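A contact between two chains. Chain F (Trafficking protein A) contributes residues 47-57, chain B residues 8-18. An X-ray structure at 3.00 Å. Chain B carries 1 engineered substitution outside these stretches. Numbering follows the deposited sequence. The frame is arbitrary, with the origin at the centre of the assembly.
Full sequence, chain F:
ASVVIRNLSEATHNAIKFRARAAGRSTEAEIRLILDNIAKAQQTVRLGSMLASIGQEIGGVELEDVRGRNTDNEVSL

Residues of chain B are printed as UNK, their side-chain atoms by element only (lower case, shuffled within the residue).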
# COMPACT_ATOMS: atom_id res chain seq x y z
N LEU F 47 -4.41 -15.02 34.98
CA LEU F 47 -5.51 -14.11 34.69
C LEU F 47 -6.47 -13.79 35.82
O LEU F 47 -6.78 -12.63 36.07
CB LEU F 47 -6.29 -14.62 33.48
CG LEU F 47 -7.30 -13.64 32.88
CD1 LEU F 47 -6.63 -12.30 32.58
CD2 LEU F 47 -7.87 -14.25 31.61
N GLY F 48 -6.96 -14.81 36.51
CA GLY F 48 -7.89 -14.58 37.60
C GLY F 48 -7.30 -13.67 38.66
O GLY F 48 -7.80 -12.57 38.89
N SER F 49 -6.23 -14.13 39.29
CA SER F 49 -5.54 -13.40 40.34
C SER F 49 -5.03 -12.04 39.89
O SER F 49 -4.99 -11.10 40.66
CB SER F 49 -4.39 -14.24 40.89
OG SER F 49 -4.88 -15.38 41.60
N MET F 50 -4.62 -11.95 38.63
CA MET F 50 -4.10 -10.71 38.05
C MET F 50 -5.07 -9.55 38.25
O MET F 50 -4.71 -8.51 38.77
CB MET F 50 -3.87 -10.91 36.55
CG MET F 50 -2.47 -10.60 36.06
SD MET F 50 -2.04 -8.87 36.27
CE MET F 50 -2.72 -8.18 34.71
N LEU F 51 -6.31 -9.76 37.81
CA LEU F 51 -7.38 -8.78 37.89
C LEU F 51 -7.83 -8.51 39.32
O LEU F 51 -7.80 -7.38 39.80
CB LEU F 51 -8.58 -9.26 37.08
CG LEU F 51 -8.34 -9.56 35.60
CD1 LEU F 51 -9.57 -10.20 35.01
CD2 LEU F 51 -8.02 -8.28 34.88
N ALA F 52 -8.27 -9.57 40.00
CA ALA F 52 -8.73 -9.48 41.37
C ALA F 52 -7.77 -8.67 42.22
O ALA F 52 -8.12 -8.16 43.28
CB ALA F 52 -8.88 -10.87 41.94
N SER F 53 -6.54 -8.58 41.74
CA SER F 53 -5.49 -7.84 42.42
C SER F 53 -5.71 -6.36 42.10
O SER F 53 -5.92 -5.53 42.98
CB SER F 53 -4.13 -8.29 41.89
OG SER F 53 -3.18 -8.30 42.93
N ILE F 54 -5.67 -6.06 40.81
CA ILE F 54 -5.88 -4.74 40.29
C ILE F 54 -7.17 -4.18 40.84
O ILE F 54 -7.34 -2.97 40.95
CB ILE F 54 -5.98 -4.79 38.77
CG1 ILE F 54 -4.61 -5.12 38.20
CG2 ILE F 54 -6.52 -3.50 38.23
CD1 ILE F 54 -4.58 -5.24 36.73
N GLY F 55 -8.10 -5.07 41.19
CA GLY F 55 -9.37 -4.62 41.72
C GLY F 55 -9.29 -4.30 43.19
O GLY F 55 -9.87 -3.32 43.66
N GLN F 56 -8.57 -5.13 43.93
CA GLN F 56 -8.41 -4.93 45.36
C GLN F 56 -7.56 -3.69 45.56
O GLN F 56 -7.67 -3.02 46.58
CB GLN F 56 -7.75 -6.17 45.99
CG GLN F 56 -8.61 -7.45 45.97
CD GLN F 56 -9.85 -7.37 46.88
OE1 GLN F 56 -9.74 -7.37 48.11
NE2 GLN F 56 -11.03 -7.28 46.26
N GLU F 57 -6.72 -3.39 44.57
CA GLU F 57 -5.86 -2.22 44.63
C GLU F 57 -6.63 -0.91 44.48
O GLU F 57 -6.32 0.07 45.14
CB GLU F 57 -4.79 -2.26 43.53
CG GLU F 57 -4.23 -0.88 43.15
CD GLU F 57 -3.22 -0.92 42.01
OE1 GLU F 57 -3.38 -1.77 41.11
OE2 GLU F 57 -2.27 -0.11 42.00
N UNK B 8 -17.93 -11.79 32.80
CA UNK B 8 -16.97 -12.73 33.37
C UNK B 8 -15.64 -12.04 33.60
O UNK B 8 -15.10 -12.05 34.70
c UNK B 8 -17.91 -14.85 32.50
c UNK B 8 -15.50 -14.65 32.90
c UNK B 8 -16.73 -13.92 32.45
N UNK B 9 -15.13 -11.45 32.53
CA UNK B 9 -13.85 -10.75 32.56
C UNK B 9 -13.85 -9.68 33.64
O UNK B 9 -12.82 -9.41 34.26
c UNK B 9 -11.05 -10.22 31.42
c UNK B 9 -14.69 -9.13 30.84
c UNK B 9 -12.23 -9.33 31.26
c UNK B 9 -13.55 -10.07 31.20
N UNK B 10 -15.01 -9.08 33.88
CA UNK B 10 -15.11 -8.02 34.87
C UNK B 10 -15.45 -8.45 36.27
O UNK B 10 -15.54 -7.62 37.17
c UNK B 10 -16.11 -6.98 34.40
o UNK B 10 -17.21 -7.61 33.79
N UNK B 11 -15.62 -9.75 36.49
CA UNK B 11 -15.97 -10.23 37.81
C UNK B 11 -14.90 -9.99 38.88
O UNK B 11 -15.20 -9.48 39.96
c UNK B 11 -16.59 -12.30 39.14
c UNK B 11 -17.75 -11.63 39.85
c UNK B 11 -16.32 -11.71 37.77
o UNK B 11 -17.77 -11.67 41.11
o UNK B 11 -18.64 -11.07 39.16
N UNK B 12 -13.63 -10.35 38.60
CA UNK B 12 -12.52 -10.18 39.54
C UNK B 12 -12.32 -8.73 39.98
O UNK B 12 -11.81 -8.46 41.07
c UNK B 12 -13.14 -10.91 37.33
c UNK B 12 -11.32 -10.69 38.76
c UNK B 12 -11.92 -11.63 37.80
N UNK B 13 -12.71 -7.80 39.11
CA UNK B 13 -12.56 -6.38 39.39
C UNK B 13 -13.54 -5.89 40.44
O UNK B 13 -13.36 -4.81 41.01
c UNK B 13 -10.42 -4.92 37.62
c UNK B 13 -12.13 -5.01 35.80
c UNK B 13 -11.64 -5.64 37.09
c UNK B 13 -12.76 -5.57 38.12
N UNK B 14 -14.57 -6.68 40.71
CA UNK B 14 -15.58 -6.26 41.66
C UNK B 14 -15.14 -6.29 43.12
O UNK B 14 -14.14 -6.92 43.47
c UNK B 14 -20.72 -8.13 40.83
c UNK B 14 -16.85 -7.07 41.42
n UNK B 14 -19.65 -7.39 40.59
n UNK B 14 -21.66 -7.70 41.66
n UNK B 14 -20.84 -9.32 40.24
c UNK B 14 -17.36 -6.91 39.98
c UNK B 14 -18.57 -7.77 39.71
N UNK B 15 -15.88 -5.57 43.99
CA UNK B 15 -15.65 -5.45 45.43
C UNK B 15 -15.52 -6.76 46.19
O UNK B 15 -14.56 -6.95 46.93
c UNK B 15 -16.96 -4.66 43.57
c UNK B 15 -17.06 -3.71 44.74
c UNK B 15 -16.85 -4.64 45.89
N UNK B 16 -16.50 -7.65 46.00
CA UNK B 16 -16.51 -8.96 46.65
C UNK B 16 -16.44 -9.98 45.51
O UNK B 16 -17.35 -10.82 45.34
o UNK B 16 -17.73 -8.84 50.42
c UNK B 16 -18.23 -7.97 48.25
n UNK B 16 -16.62 -6.98 49.76
c UNK B 16 -17.50 -7.97 49.57
c UNK B 16 -17.83 -9.15 47.39
N UNK B 17 -15.36 -9.94 44.73
CA UNK B 17 -15.26 -10.88 43.63
C UNK B 17 -15.51 -12.33 44.04
O UNK B 17 -15.10 -12.76 45.12
c UNK B 17 -13.85 -10.64 43.09
c UNK B 17 -14.04 -9.37 45.05
c UNK B 17 -13.10 -10.29 44.32
N UNK B 18 -16.22 -13.05 43.18
CA UNK B 18 -16.51 -14.44 43.42
C UNK B 18 -15.22 -15.26 43.25
O UNK B 18 -14.68 -15.37 42.14
c UNK B 18 -17.57 -14.91 42.43
c UNK B 18 -17.77 -16.40 42.47
n UNK B 18 -19.01 -16.83 42.64
o UNK B 18 -16.81 -17.17 42.34

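Position 8 of chain B has three side-chain carbons, one carrying the other two. The fork starts at CB, so this is valine, V8(B). It lies out of reach of the chain F helix.

Position 9 has four carbons, forked at the first, with one arm two carbons long. That is isoleucine, I9(B). Its CA-to-CB bond points sideways, but the side chain end comes nearer. CD1 of I9(B) lies 3.9 Å from CD1 of L51(F). The backbone O of I9(B) is closer, 3.4 Å from the same L51(F) CD1.

Position 10 has one carbon and then one oxygen. It is serine, S10(B), and its CA-to-CB bond points away from chain F.

Position 11 has three carbons, the third carrying two oxygens. This is a carboxylate two carbons beyond CB, so the residue is glutamate, E11(B). It makes no contact with chain F. It accepts a hydrogen bond from the backbone N of position 18, with N to OE1 at 2.9 Å.

Position 12 has three carbons that close a ring onto the backbone N. It is proline, P12(B). Its CB points toward the helix and lies 3.5 Å from CB of L51(F) and 4.0 Å from CB of A52(F). Its backbone O is 3.3 Å from CA of A52(F), in a nearly straight CA-H...O contact.

Position 13 has four carbons, forked at the second. It is leucine, L13(B). The end of the side chain turns nearer to the helix, and CD2 of L13(B) lies 4.2 Å from CG2 of I54(F).

Position 14 has three carbons, a nitrogen, then a carbon carrying two more nitrogens. This guanidinium marks arginine, R14(B). Its CA-to-CB bond points away from chain F. Its NH1 forms a salt bridge with OE2 of E11(B) at 3.0 Å, across the type I turn from E11(B) to R14(B).

Position 15 again has three carbons in a ring closed on N. It is proline, P15(B). Its CA-to-CB bond points away, but the backbone O of P15(B) lies 3.6 Å from NE2 of Q56(F).

Position 16 has three carbons, the third carrying one oxygen and one nitrogen. It is glutamine, Q16(B), which makes no contact.

Position 17 is a third ring of three carbons closed on N, so it is proline, P17(B). Its CA-to-CB bond points toward chain F, and its CD is 3.9 Å from NE2 of Q56(F).

Position 18 has two carbons, the second carrying one oxygen and one nitrogen. It is asparagine, N18(B). It sits out of reach and caps a helix that starts just past the stretch.

The contact works by apolar packing and close backbone approach, with no hydrogen bond across the two stretches. L51(F) packs against I9(B) and P12(B). At G55(F) the absence of a side chain matters: an ideal CB would fall 3.1 Å from both CA of L13(B) and O of P12(B). The turn can therefore lie close against the helix.

Chain B (8-18) VISEPLRPQPN
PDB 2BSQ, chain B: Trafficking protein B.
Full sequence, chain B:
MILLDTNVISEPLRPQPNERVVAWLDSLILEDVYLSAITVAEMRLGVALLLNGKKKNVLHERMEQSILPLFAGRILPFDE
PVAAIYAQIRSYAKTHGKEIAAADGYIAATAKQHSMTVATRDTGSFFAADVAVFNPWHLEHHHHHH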